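Local coordinates for uncharacterized protein Atu2452 (Agrobacterium tumefaciens, PDB 2R8B) that is of unknown function but adopts an alpha/beta-hydrolase fold of the dienelactone hydrolase family and is probably a serine hydrolase, at residues E164-I176 and H230-L244. Residues are numbered along the deposited sequence; the frame is centred on the assembly and turned at random.
Sequences ELFDAAVLMHPLI and HEIRSGEIDAVRGFL
H173 and E236 meet through a histidine-carboxylate hydrogen bond at the C-terminal edge of an alpha/beta-hydrolase sheet; here a polar bond joins the end of strand 168-172, an inner strand of the sheet, to helix 234-244. H173 NE2 donates to E236 OE1 over 2.5 Å, nearly straight at 170°; the oxygen lies in the imidazole plane and offers its syn lone pair, while ring and carboxylate planes are turned 34° apart. The carbonyl O of H230 sits over the centre of one face of the H173 ring, and H173 CB comes within 4.0 Å of H230 CE1, the two rings inclined obliquely. M172, a selenomethionine, bends at chi3 and brings its methyl CE to 3.7 Å from V240 CG2; I232 CG2 lies a little farther from the same methyl. Farther back along strand 168-172, V170 crosses V240 at about a right angle, their CG2 atoms 4.1 Å apart, and its CG1 reaches both F243 and L244. F243, with CG anti to the backbone N (chi1 175°), brings CE2 to 4.1 Å from A168 CB. Strand 168-172 and helix 234-244 run antiparallel, their axes 10.1 Å apart at closest approach.

In the next shell, T194 OG1 bonds E236 OE2, and H173 ND1 is hydrogen-bonded to D199 OD2, so both ring nitrogens of H173 are engaged. The same D199 oxygen is bonded to H230 ND1, and H230 NE2 makes a weak hydrogen bond to S149 OG, geometry consistent with a Ser-His-Asp triad and a nucleophile elbow at S149. H173 would then be a second-shell residue that helps position D199. At the start of the helix, R233 N donates to E236 OE1 over 3.2 Å, from above the carboxylate plane.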
ATOM      1  N   GLU A 164       4.076   4.617  12.597  1.00 56.82           N
ATOM      2  CA  GLU A 164       5.307   5.356  12.462  1.00 57.41           C
ATOM      3  C   GLU A 164       6.295   4.773  11.460  1.00 57.44           C
ATOM      4  O   GLU A 164       7.420   5.284  11.295  1.00 58.58           O
ATOM      5  CB  GLU A 164       5.929   5.621  13.840  1.00 56.71           C
ATOM      6  CG  GLU A 164       5.337   6.892  14.445  1.00 57.74           C
ATOM      7  CD  GLU A 164       6.054   7.435  15.712  1.00 59.19           C
ATOM      8  OE1 GLU A 164       7.254   7.116  15.917  1.00 63.00           O
ATOM      9  OE2 GLU A 164       5.421   8.217  16.485  1.00 58.38           O
ATOM     10  N   LEU A 165       5.894   3.722  10.764  1.00 56.86           N
ATOM     11  CA  LEU A 165       6.770   3.142   9.738  1.00 56.15           C
ATOM     12  C   LEU A 165       6.850   3.945   8.416  1.00 56.14           C
ATOM     13  O   LEU A 165       7.914   4.293   7.988  1.00 57.25           O
ATOM     14  CB  LEU A 165       6.449   1.669   9.511  1.00 55.07           C
ATOM     15  CG  LEU A 165       7.277   0.996   8.431  1.00 55.32           C
ATOM     16  CD1 LEU A 165       8.750   0.957   8.817  1.00 53.08           C
ATOM     17  CD2 LEU A 165       6.747  -0.409   8.182  1.00 53.18           C
ATOM     18  N   PHE A 166       5.730   4.273   7.801  1.00 57.01           N
ATOM     19  CA  PHE A 166       5.707   4.941   6.508  1.00 57.07           C
ATOM     20  C   PHE A 166       5.804   6.444   6.510  1.00 57.41           C
ATOM     21  O   PHE A 166       5.187   7.121   7.335  1.00 57.99           O
ATOM     22  CB  PHE A 166       4.447   4.556   5.747  1.00 57.29           C
ATOM     23  CG  PHE A 166       4.572   3.254   5.024  1.00 58.21           C
ATOM     24  CD1 PHE A 166       4.380   2.040   5.706  1.00 58.26           C
ATOM     25  CD2 PHE A 166       4.911   3.224   3.666  1.00 58.03           C
ATOM     26  CE1 PHE A 166       4.513   0.802   5.033  1.00 59.38           C
ATOM     27  CE2 PHE A 166       5.066   2.002   3.006  1.00 57.82           C
ATOM     28  CZ  PHE A 166       4.868   0.789   3.691  1.00 58.06           C
ATOM     29  N   ASP A 167       6.517   6.946   5.507  1.00 56.84           N
ATOM     30  CA  ASP A 167       6.610   8.350   5.255  1.00 56.87           C
ATOM     31  C   ASP A 167       5.594   8.784   4.248  1.00 55.82           C
ATOM     32  O   ASP A 167       5.028   9.857   4.376  1.00 55.55           O
ATOM     33  CB  ASP A 167       8.000   8.685   4.713  1.00 58.00           C
ATOM     34  CG  ASP A 167       9.038   8.703   5.802  1.00 60.58           C
ATOM     35  OD1 ASP A 167       9.341   9.844   6.260  1.00 62.87           O
ATOM     36  OD2 ASP A 167       9.496   7.588   6.224  1.00 62.09           O
ATOM     37  N   ALA A 168       5.412   7.979   3.212  1.00 55.04           N
ATOM     38  CA  ALA A 168       4.403   8.283   2.208  1.00 54.87           C
ATOM     39  C   ALA A 168       3.667   7.035   1.780  1.00 54.64           C
ATOM     40  O   ALA A 168       4.246   5.951   1.738  1.00 55.11           O
ATOM     41  CB  ALA A 168       5.026   8.906   1.029  1.00 54.61           C
ATOM     42  N   ALA A 169       2.393   7.168   1.453  1.00 54.07           N
ATOM     43  CA  ALA A 169       1.681   6.000   0.977  1.00 54.23           C
ATOM     44  C   ALA A 169       0.666   6.369  -0.079  1.00 54.09           C
ATOM     45  O   ALA A 169      -0.029   7.385   0.054  1.00 54.53           O
ATOM     46  CB  ALA A 169       1.013   5.282   2.137  1.00 54.34           C
ATOM     47  N   VAL A 170       0.570   5.593  -1.151  1.00 53.34           N
ATOM     48  CA  VAL A 170      -0.565   5.866  -1.997  1.00 52.96           C
ATOM     49  C   VAL A 170      -1.511   4.699  -1.991  1.00 53.65           C
ATOM     50  O   VAL A 170      -1.109   3.548  -2.180  1.00 53.92           O
ATOM     51  CB  VAL A 170      -0.210   6.460  -3.382  1.00 53.59           C
ATOM     52  CG1 VAL A 170       1.282   6.576  -3.585  1.00 51.10           C
ATOM     53  CG2 VAL A 170      -0.906   5.737  -4.499  1.00 52.49           C
ATOM     54  N   LEU A 171      -2.768   4.982  -1.665  1.00 53.35           N
ATOM     55  CA  LEU A 171      -3.766   3.930  -1.608  1.00 52.65           C
ATOM     56  C   LEU A 171      -4.679   3.989  -2.817  1.00 52.32           C
ATOM     57  O   LEU A 171      -5.438   4.934  -2.988  1.00 52.67           O
ATOM     58  CB  LEU A 171      -4.555   4.052  -0.325  1.00 52.68           C
ATOM     59  CG  LEU A 171      -3.693   4.127   0.945  1.00 52.34           C
ATOM     60  CD1 LEU A 171      -4.575   4.380   2.139  1.00 45.42           C
ATOM     61  CD2 LEU A 171      -2.859   2.875   1.174  1.00 51.83           C
HETATM   62  N   MSE A 172      -4.596   2.999  -3.686  1.00 51.81           N
HETATM   63  CA  MSE A 172      -5.439   3.034  -4.864  1.00 51.57           C
HETATM   64  C   MSE A 172      -6.675   2.180  -4.678  1.00 51.00           C
HETATM   65  O   MSE A 172      -6.604   0.962  -4.632  1.00 51.06           O
HETATM   66  CB  MSE A 172      -4.600   2.657  -6.080  1.00 51.87           C
HETATM   67  CG  MSE A 172      -3.420   3.585  -6.161  1.00 51.22           C
HETATM   68 SE   MSE A 172      -2.434   3.379  -7.778  0.60 53.42          SE
HETATM   69  CE  MSE A 172      -3.246   4.801  -8.898  1.00 55.02           C
ATOM     70  N   HIS A 173      -7.818   2.841  -4.520  1.00 50.52           N
ATOM     71  CA  HIS A 173      -9.046   2.145  -4.336  1.00 49.81           C
ATOM     72  C   HIS A 173      -8.915   1.222  -3.125  1.00 50.33           C
ATOM     73  O   HIS A 173      -8.985   0.021  -3.278  1.00 51.05           O
ATOM     74  CB  HIS A 173      -9.401   1.357  -5.598  1.00 48.66           C
ATOM     75  CG  HIS A 173      -9.619   2.224  -6.800  1.00 50.43           C
ATOM     76  ND1 HIS A 173     -10.873   2.534  -7.287  1.00 51.79           N
ATOM     77  CD2 HIS A 173      -8.743   2.859  -7.611  1.00 52.55           C
ATOM     78  CE1 HIS A 173     -10.761   3.324  -8.337  1.00 51.98           C
ATOM     79  NE2 HIS A 173      -9.476   3.536  -8.554  1.00 53.98           N
ATOM     80  N   PRO A 174      -8.700   1.784  -1.923  1.00 50.37           N
ATOM     81  CA  PRO A 174      -8.775   0.993  -0.703  1.00 51.35           C
ATOM     82  C   PRO A 174     -10.206   0.663  -0.332  1.00 52.84           C
ATOM     83  O   PRO A 174     -11.149   1.308  -0.834  1.00 55.08           O
ATOM     84  CB  PRO A 174      -8.247   1.955   0.352  1.00 50.86           C
ATOM     85  CG  PRO A 174      -8.684   3.278  -0.161  1.00 49.66           C
ATOM     86  CD  PRO A 174      -8.376   3.187  -1.616  1.00 49.90           C
ATOM     87  N   LEU A 175     -10.361  -0.309   0.566  1.00 53.76           N
ATOM     88  CA  LEU A 175     -11.653  -0.716   1.138  1.00 54.61           C
ATOM     89  C   LEU A 175     -11.305  -1.068   2.570  1.00 54.87           C
ATOM     90  O   LEU A 175     -10.649  -2.072   2.798  1.00 55.93           O
ATOM     91  CB  LEU A 175     -12.134  -1.994   0.458  1.00 53.71           C
ATOM     92  CG  LEU A 175     -13.567  -2.502   0.601  1.00 54.64           C
ATOM     93  CD1 LEU A 175     -13.596  -4.045   0.616  1.00 54.99           C
ATOM     94  CD2 LEU A 175     -14.303  -1.938   1.773  1.00 50.12           C
ATOM     95  N   ILE A 176     -11.664  -0.241   3.537  1.00 54.62           N
ATOM     96  CA  ILE A 176     -11.474  -0.652   4.935  1.00 54.15           C
ATOM     97  C   ILE A 176     -12.829  -0.589   5.596  1.00 54.11           C
ATOM     98  O   ILE A 176     -13.425   0.487   5.642  1.00 53.98           O
ATOM     99  CB  ILE A 176     -10.461   0.248   5.667  1.00 54.03           C
ATOM    100  CG1 ILE A 176      -9.061   0.086   5.061  1.00 53.52           C
ATOM    101  CG2 ILE A 176     -10.406  -0.067   7.108  1.00 53.04           C
ATOM    102  CD1 ILE A 176      -8.262  -1.037   5.622  1.00 51.45           C
ATOM    103  N   HIS A 230     -13.955   0.620 -10.246  1.00 47.57           N
ATOM    104  CA  HIS A 230     -12.733   0.083  -9.643  1.00 47.11           C
ATOM    105  C   HIS A 230     -11.494   0.301 -10.514  1.00 48.04           C
ATOM    106  O   HIS A 230     -10.340   0.018 -10.090  1.00 49.14           O
ATOM    107  CB  HIS A 230     -12.904  -1.418  -9.434  1.00 45.91           C
ATOM    108  CG  HIS A 230     -12.016  -1.986  -8.372  1.00 46.07           C
ATOM    109  ND1 HIS A 230     -11.923  -1.443  -7.100  1.00 49.48           N
ATOM    110  CD2 HIS A 230     -11.206  -3.070  -8.375  1.00 43.55           C
ATOM    111  CE1 HIS A 230     -11.102  -2.173  -6.365  1.00 45.96           C
ATOM    112  NE2 HIS A 230     -10.644  -3.159  -7.119  1.00 46.73           N
ATOM    113  N   GLU A 231     -11.709   0.765 -11.743  1.00 48.08           N
ATOM    114  CA  GLU A 231     -10.596   1.009 -12.666  1.00 48.17           C
ATOM    115  C   GLU A 231      -9.717   2.164 -12.194  1.00 48.60           C
ATOM    116  O   GLU A 231     -10.194   3.158 -11.597  1.00 49.08           O
ATOM    117  CB  GLU A 231     -11.096   1.263 -14.092  1.00 47.69           C
ATOM    118  CG  GLU A 231     -11.476   2.727 -14.434  1.00 49.65           C
ATOM    119  CD  GLU A 231     -12.902   3.136 -14.013  1.00 49.65           C
ATOM    120  OE1 GLU A 231     -13.354   4.225 -14.428  1.00 51.04           O
ATOM    121  OE2 GLU A 231     -13.581   2.371 -13.301  1.00 48.70           O
ATOM    122  N   ILE A 232      -8.422   2.006 -12.431  1.00 49.28           N
ATOM    123  CA  ILE A 232      -7.473   3.102 -12.320  1.00 49.53           C
ATOM    124  C   ILE A 232      -7.599   3.985 -13.561  1.00 49.97           C
ATOM    125  O   ILE A 232      -7.365   3.471 -14.669  1.00 50.56           O
ATOM    126  CB  ILE A 232      -6.073   2.537 -12.272  1.00 49.24           C
ATOM    127  CG1 ILE A 232      -5.819   1.920 -10.911  1.00 49.66           C
ATOM    128  CG2 ILE A 232      -5.022   3.602 -12.615  1.00 48.37           C
ATOM    129  CD1 ILE A 232      -4.525   1.146 -10.915  1.00 52.80           C
ATOM    130  N   ARG A 233      -7.984   5.269 -13.398  1.00 49.76           N
ATOM    131  CA  ARG A 233      -7.934   6.257 -14.511  1.00 49.76           C
ATOM    132  C   ARG A 233      -6.556   6.910 -14.690  1.00 49.83           C
ATOM    133  O   ARG A 233      -5.764   7.001 -13.743  1.00 48.75           O
ATOM    134  CB  ARG A 233      -9.031   7.319 -14.421  1.00 49.21           C
ATOM    135  CG  ARG A 233     -10.372   6.681 -14.572  1.00 51.36           C
ATOM    136  CD  ARG A 233     -11.491   7.593 -15.085  1.00 51.42           C
ATOM    137  NE  ARG A 233     -12.718   6.803 -15.071  1.00 49.87           N
ATOM    138  CZ  ARG A 233     -13.886   7.179 -15.560  1.00 48.74           C
ATOM    139  NH1 ARG A 233     -14.014   8.354 -16.129  1.00 50.81           N
ATOM    140  NH2 ARG A 233     -14.925   6.367 -15.465  1.00 47.55           N
ATOM    141  N   SER A 234      -6.289   7.362 -15.918  1.00 50.25           N
ATOM    142  CA  SER A 234      -5.034   8.003 -16.205  1.00 51.06           C
ATOM    143  C   SER A 234      -4.871   9.191 -15.268  1.00 50.77           C
ATOM    144  O   SER A 234      -3.746   9.487 -14.839  1.00 51.05           O
ATOM    145  CB  SER A 234      -4.935   8.416 -17.671  1.00 51.29           C
ATOM    146  OG  SER A 234      -5.409   9.730 -17.853  1.00 54.70           O
ATOM    147  N   GLY A 235      -5.989   9.828 -14.920  1.00 50.00           N
ATOM    148  CA  GLY A 235      -5.995  10.888 -13.917  1.00 49.87           C
ATOM    149  C   GLY A 235      -5.420  10.498 -12.561  1.00 50.12           C
ATOM    150  O   GLY A 235      -4.764  11.319 -11.908  1.00 49.28           O
ATOM    151  N   GLU A 236      -5.689   9.262 -12.115  1.00 51.04           N
ATOM    152  CA  GLU A 236      -5.066   8.721 -10.860  1.00 52.56           C
ATOM    153  C   GLU A 236      -3.545   8.636 -11.001  1.00 52.49           C
ATOM    154  O   GLU A 236      -2.801   8.930 -10.069  1.00 53.02           O
ATOM    155  CB  GLU A 236      -5.544   7.304 -10.484  1.00 51.71           C
ATOM    156  CG  GLU A 236      -7.019   7.003 -10.638  1.00 53.59           C
ATOM    157  CD  GLU A 236      -7.507   5.785  -9.831  1.00 54.51           C
ATOM    158  OE1 GLU A 236      -8.530   5.175 -10.238  1.00 57.94           O
ATOM    159  OE2 GLU A 236      -6.901   5.439  -8.792  1.00 56.75           O
ATOM    160  N   ILE A 237      -3.085   8.211 -12.171  1.00 52.51           N
ATOM    161  CA  ILE A 237      -1.675   8.016 -12.342  1.00 52.34           C
ATOM    162  C   ILE A 237      -1.013   9.371 -12.296  1.00 52.79           C
ATOM    163  O   ILE A 237       0.064   9.492 -11.729  1.00 53.62           O
ATOM    164  CB  ILE A 237      -1.327   7.222 -13.610  1.00 52.38           C
ATOM    165  CG1 ILE A 237      -1.871   5.797 -13.478  1.00 50.30           C
ATOM    166  CG2 ILE A 237       0.219   7.194 -13.845  1.00 50.63           C
ATOM    167  CD1 ILE A 237      -1.915   5.020 -14.804  1.00 49.26           C
ATOM    168  N   ASP A 238      -1.682  10.389 -12.827  1.00 52.31           N
ATOM    169  CA  ASP A 238      -1.164  11.747 -12.750  1.00 52.64           C
ATOM    170  C   ASP A 238      -0.936  12.186 -11.336  1.00 52.20           C
ATOM    171  O   ASP A 238       0.167  12.558 -10.956  1.00 52.74           O
ATOM    172  CB  ASP A 238      -2.110  12.707 -13.435  1.00 52.47           C
ATOM    173  CG  ASP A 238      -2.085  12.529 -14.920  1.00 55.06           C
ATOM    174  OD1 ASP A 238      -1.185  11.814 -15.440  1.00 58.40           O
ATOM    175  OD2 ASP A 238      -2.960  13.099 -15.582  1.00 59.23           O
ATOM    176  N   ALA A 239      -1.983  12.102 -10.549  1.00 52.12           N
ATOM    177  CA  ALA A 239      -1.914  12.484  -9.156  1.00 52.17           C
ATOM    178  C   ALA A 239      -0.807  11.691  -8.437  1.00 51.79           C
ATOM    179  O   ALA A 239      -0.144  12.233  -7.549  1.00 51.36           O
ATOM    180  CB  ALA A 239      -3.291  12.301  -8.490  1.00 50.68           C
ATOM    181  N   VAL A 240      -0.599  10.427  -8.835  1.00 51.76           N
ATOM    182  CA  VAL A 240       0.478   9.638  -8.264  1.00 52.20           C
ATOM    183  C   VAL A 240       1.808  10.300  -8.597  1.00 52.59           C
ATOM    184  O   VAL A 240       2.630  10.522  -7.735  1.00 52.98           O
ATOM    185  CB  VAL A 240       0.480   8.211  -8.763  1.00 52.16           C
ATOM    186  CG1 VAL A 240       1.730   7.506  -8.268  1.00 52.55           C
ATOM    187  CG2 VAL A 240      -0.721   7.466  -8.235  1.00 52.52           C
ATOM    188  N   ARG A 241       1.981  10.657  -9.852  1.00 52.99           N
ATOM    189  CA  ARG A 241       3.210  11.280 -10.297  1.00 53.95           C
ATOM    190  C   ARG A 241       3.479  12.608  -9.624  1.00 54.27           C
ATOM    191  O   ARG A 241       4.589  12.846  -9.162  1.00 54.74           O
ATOM    192  CB  ARG A 241       3.215  11.452 -11.795  1.00 53.28           C
ATOM    193  CG  ARG A 241       3.907  10.375 -12.477  1.00 54.66           C
ATOM    194  CD  ARG A 241       4.301  10.892 -13.839  1.00 59.74           C
ATOM    195  NE  ARG A 241       3.056  11.233 -14.498  1.00 63.17           N
ATOM    196  CZ  ARG A 241       2.382  10.394 -15.275  1.00 64.58           C
ATOM    197  NH1 ARG A 241       2.897   9.189 -15.534  1.00 63.80           N
ATOM    198  NH2 ARG A 241       1.210  10.770 -15.800  1.00 63.46           N
ATOM    199  N   GLY A 242       2.481  13.485  -9.596  1.00 54.43           N
ATOM    200  CA  GLY A 242       2.589  14.728  -8.833  1.00 54.54           C
ATOM    201  C   GLY A 242       2.871  14.496  -7.345  1.00 54.68           C
ATOM    202  O   GLY A 242       3.673  15.227  -6.752  1.00 55.14           O
ATOM    203  N   PHE A 243       2.259  13.467  -6.750  1.00 54.19           N
ATOM    204  CA  PHE A 243       2.389  13.219  -5.312  1.00 53.95           C
ATOM    205  C   PHE A 243       3.801  12.769  -4.917  1.00 54.39           C
ATOM    206  O   PHE A 243       4.420  13.369  -4.046  1.00 54.91           O
ATOM    207  CB  PHE A 243       1.306  12.231  -4.839  1.00 53.70           C
ATOM    208  CG  PHE A 243       1.423  11.816  -3.387  1.00 51.41           C
ATOM    209  CD1 PHE A 243       0.857  12.587  -2.381  1.00 48.79           C
ATOM    210  CD2 PHE A 243       2.083  10.622  -3.041  1.00 49.88           C
ATOM    211  CE1 PHE A 243       0.951  12.185  -1.033  1.00 49.37           C
ATOM    212  CE2 PHE A 243       2.192  10.184  -1.689  1.00 48.78           C
ATOM    213  CZ  PHE A 243       1.647  10.972  -0.679  1.00 49.90           C
ATOM    214  N   LEU A 244       4.330  11.754  -5.588  1.00 54.73           N
ATOM    215  CA  LEU A 244       5.660  11.231  -5.280  1.00 54.57           C
ATOM    216  C   LEU A 244       6.810  12.048  -5.801  1.00 55.34           C
ATOM    217  O   LEU A 244       7.977  11.707  -5.539  1.00 55.60           O
ATOM    218  CB  LEU A 244       5.812   9.829  -5.835  1.00 54.15           C
ATOM    219  CG  LEU A 244       4.847   8.770  -5.309  1.00 54.35           C
ATOM    220  CD1 LEU A 244       4.961   7.595  -6.217  1.00 54.55           C
ATOM    221  CD2 LEU A 244       5.073   8.363  -3.848  1.00 52.74           C
TER